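Local coordinates for NIF3-related protein (PDB 2GX8), which is of unknown function but carries the conserved dimetal site of the NIF3 family, here holding zinc, together with a probable regulatory domain, at residues 162-167 / 242-247. Sequence-based numbering, arbitrary orientation.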
ATOM      1  N   LYS C 162      24.264 -25.428  -8.425  1.00 54.30           N
ATOM      2  CA  LYS C 162      23.682 -26.742  -8.217  1.00 53.78           C
ATOM      3  C   LYS C 162      24.722 -27.808  -8.397  1.00 53.35           C
ATOM      4  O   LYS C 162      25.619 -27.659  -9.216  1.00 54.25           O
ATOM      5  CB  LYS C 162      22.596 -27.013  -9.254  1.00 53.29           C
ATOM      6  CG  LYS C 162      21.514 -25.950  -9.329  1.00 54.50           C
ATOM      7  CD  LYS C 162      20.976 -25.730  -7.935  1.00 53.65           C
ATOM      8  CE  LYS C 162      20.133 -24.517  -7.849  1.00 50.13           C
ATOM      9  NZ  LYS C 162      18.838 -24.824  -8.440  1.00 54.14           N
ATOM     10  N   LYS C 163      24.605 -28.875  -7.621  1.00 52.76           N
ATOM     11  CA  LYS C 163      25.455 -30.022  -7.794  1.00 52.47           C
ATOM     12  C   LYS C 163      24.617 -31.087  -8.528  1.00 53.30           C
ATOM     13  O   LYS C 163      23.546 -31.500  -8.075  1.00 50.42           O
ATOM     14  CB  LYS C 163      25.915 -30.564  -6.455  1.00 53.19           C
ATOM     15  CG  LYS C 163      27.190 -31.419  -6.527  1.00 51.46           C
ATOM     16  CD  LYS C 163      28.367 -30.561  -6.937  1.00 51.91           C
ATOM     17  CE  LYS C 163      29.654 -31.382  -6.917  1.00 58.13           C
ATOM     18  NZ  LYS C 163      30.834 -30.747  -7.539  1.00 58.97           N
ATOM     19  N   VAL C 164      25.073 -31.494  -9.702  1.00 53.83           N
ATOM     20  CA  VAL C 164      24.387 -32.573 -10.383  1.00 52.97           C
ATOM     21  C   VAL C 164      25.147 -33.846 -10.072  1.00 53.49           C
ATOM     22  O   VAL C 164      26.357 -33.920 -10.294  1.00 53.20           O
ATOM     23  CB  VAL C 164      24.388 -32.398 -11.894  1.00 53.06           C
ATOM     24  CG1 VAL C 164      23.663 -33.585 -12.567  1.00 49.61           C
ATOM     25  CG2 VAL C 164      23.735 -31.114 -12.267  1.00 53.44           C
ATOM     26  N   VAL C 165      24.439 -34.845  -9.554  1.00 54.61           N
ATOM     27  CA  VAL C 165      25.040 -36.146  -9.290  1.00 54.79           C
ATOM     28  C   VAL C 165      24.316 -37.108 -10.229  1.00 55.06           C
ATOM     29  O   VAL C 165      23.094 -37.173 -10.212  1.00 56.92           O
ATOM     30  CB  VAL C 165      24.834 -36.563  -7.830  1.00 54.81           C
ATOM     31  CG1 VAL C 165      25.365 -37.982  -7.580  1.00 50.85           C
ATOM     32  CG2 VAL C 165      25.504 -35.557  -6.901  1.00 54.66           C
ATOM     33  N   VAL C 166      25.048 -37.824 -11.074  1.00 54.53           N
ATOM     34  CA  VAL C 166      24.422 -38.781 -11.994  1.00 53.72           C
ATOM     35  C   VAL C 166      25.067 -40.177 -11.782  1.00 54.34           C
ATOM     36  O   VAL C 166      26.242 -40.293 -11.401  1.00 54.89           O
ATOM     37  CB  VAL C 166      24.464 -38.255 -13.453  1.00 55.16           C
ATOM     38  CG1 VAL C 166      25.915 -38.202 -13.987  1.00 54.29           C
ATOM     39  CG2 VAL C 166      23.544 -39.083 -14.411  1.00 52.61           C
ATOM     40  N   PHE C 167      24.289 -41.235 -11.975  1.00 55.41           N
ATOM     41  CA  PHE C 167      24.774 -42.624 -11.774  1.00 55.01           C
ATOM     42  C   PHE C 167      24.838 -43.300 -13.125  1.00 55.66           C
ATOM     43  O   PHE C 167      23.835 -43.345 -13.832  1.00 56.09           O
ATOM     44  CB  PHE C 167      23.836 -43.346 -10.800  1.00 54.88           C
ATOM     45  CG  PHE C 167      23.698 -42.624  -9.488  1.00 52.44           C
ATOM     46  CD1 PHE C 167      22.752 -41.622  -9.327  1.00 53.56           C
ATOM     47  CD2 PHE C 167      24.562 -42.889  -8.449  1.00 50.94           C
ATOM     48  CE1 PHE C 167      22.641 -40.916  -8.113  1.00 52.64           C
ATOM     49  CE2 PHE C 167      24.455 -42.198  -7.259  1.00 51.62           C
ATOM     50  CZ  PHE C 167      23.509 -41.206  -7.098  1.00 52.34           C
ATOM     51  N   LYS C 242      20.021 -32.300 -20.502  1.00 57.70           N
ATOM     52  CA  LYS C 242      19.687 -32.873 -21.798  1.00 57.59           C
ATOM     53  C   LYS C 242      20.870 -33.614 -22.431  1.00 57.69           C
ATOM     54  O   LYS C 242      20.702 -34.717 -22.960  1.00 58.40           O
ATOM     55  CB  LYS C 242      19.138 -31.797 -22.748  1.00 58.05           C
ATOM     56  CG  LYS C 242      18.818 -32.314 -24.153  1.00 57.40           C
ATOM     57  CD  LYS C 242      18.208 -31.263 -25.043  1.00 58.30           C
ATOM     58  CE  LYS C 242      16.774 -30.978 -24.672  1.00 59.38           C
ATOM     59  NZ  LYS C 242      16.114 -30.173 -25.731  1.00 60.98           N
ATOM     60  N   ALA C 243      22.055 -33.008 -22.369  1.00 57.34           N
ATOM     61  CA  ALA C 243      23.282 -33.600 -22.912  1.00 57.30           C
ATOM     62  C   ALA C 243      23.664 -34.854 -22.134  1.00 57.25           C
ATOM     63  O   ALA C 243      24.101 -35.867 -22.701  1.00 57.15           O
ATOM     64  CB  ALA C 243      24.414 -32.596 -22.857  1.00 57.16           C
ATOM     65  N   MET C 244      23.495 -34.768 -20.824  1.00 57.89           N
ATOM     66  CA  MET C 244      23.773 -35.862 -19.920  1.00 57.60           C
ATOM     67  C   MET C 244      22.894 -37.078 -20.267  1.00 58.32           C
ATOM     68  O   MET C 244      23.410 -38.194 -20.464  1.00 57.95           O
ATOM     69  CB  MET C 244      23.460 -35.391 -18.517  1.00 58.15           C
ATOM     70  CG  MET C 244      23.826 -36.335 -17.422  1.00 57.42           C
ATOM     71  SD  MET C 244      23.045 -35.776 -15.891  1.00 57.77           S
ATOM     72  CE  MET C 244      21.359 -36.318 -16.124  1.00 52.84           C
ATOM     73  N   VAL C 245      21.578 -36.844 -20.367  1.00 58.12           N
ATOM     74  CA  VAL C 245      20.595 -37.882 -20.701  1.00 56.91           C
ATOM     75  C   VAL C 245      20.854 -38.509 -22.075  1.00 56.59           C
ATOM     76  O   VAL C 245      20.736 -39.725 -22.248  1.00 56.34           O
ATOM     77  CB  VAL C 245      19.148 -37.341 -20.603  1.00 56.64           C
ATOM     78  CG1 VAL C 245      18.148 -38.259 -21.337  1.00 57.89           C
ATOM     79  CG2 VAL C 245      18.757 -37.183 -19.164  1.00 54.69           C
ATOM     80  N   THR C 246      21.219 -37.681 -23.046  1.00 56.69           N
ATOM     81  CA  THR C 246      21.501 -38.185 -24.386  1.00 56.74           C
ATOM     82  C   THR C 246      22.673 -39.178 -24.374  1.00 56.03           C
ATOM     83  O   THR C 246      22.562 -40.305 -24.946  1.00 55.38           O
ATOM     84  CB  THR C 246      21.785 -37.037 -25.378  1.00 57.33           C
ATOM     85  OG1 THR C 246      20.755 -36.044 -25.273  1.00 59.62           O
ATOM     86  CG2 THR C 246      21.828 -37.566 -26.805  1.00 56.59           C
ATOM     87  N   ALA C 247      23.768 -38.772 -23.678  1.00 56.09           N
ATOM     88  CA  ALA C 247      24.989 -39.584 -23.615  1.00 56.10           C
ATOM     89  C   ALA C 247      24.797 -40.835 -22.794  1.00 56.78           C
ATOM     90  O   ALA C 247      25.440 -41.868 -23.034  1.00 56.63           O
ATOM     91  CB  ALA C 247      26.128 -38.767 -23.042  1.00 56.20           C
TER
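Met-244, on helix 237-247, is the one residue of 242-247 that touches strand segment 162-167, and it does so by resting its thioether sulfur across the side chains of Val-164 and Val-166. Its CB points at the strand, and chi1 (-174°) and chi2 (-167°) keep the chain extended through CG to the sulfur. Met-244 CG grazes Val-166 CG2 at 4.1 Å. Met-244 SD makes the main contact, 3.7 Å from Val-166 CG2, 3.8 Å from Val-166 CB and 4.0 Å from Val-164 CG1, touching two side chains that point to the same face of the strand. At chi3 (77°) the chain bends, and Met-244 CE lies 3.9 Å from Val-166 CG2 again. The two valines are approached differently: Val-166 meets the methionine tip to tip, whereas Val-164 is crossed at a slant. The layer continues through helix 170-182, where Leu-180 touches Met-244 and Val-176 touches Val-166, while backbone bonds pair the strand antiparallel with strands 221-233 and 255-260. Helices 237-247 and 170-182 thus pack on the sheet around strand 150-168, remote from the zinc sites, in what is probably the regulatory domain. With only aliphatic carbons and a thioether sulfur in contact, cohesion here rests on dispersion and exclusion of water, without directional bonds.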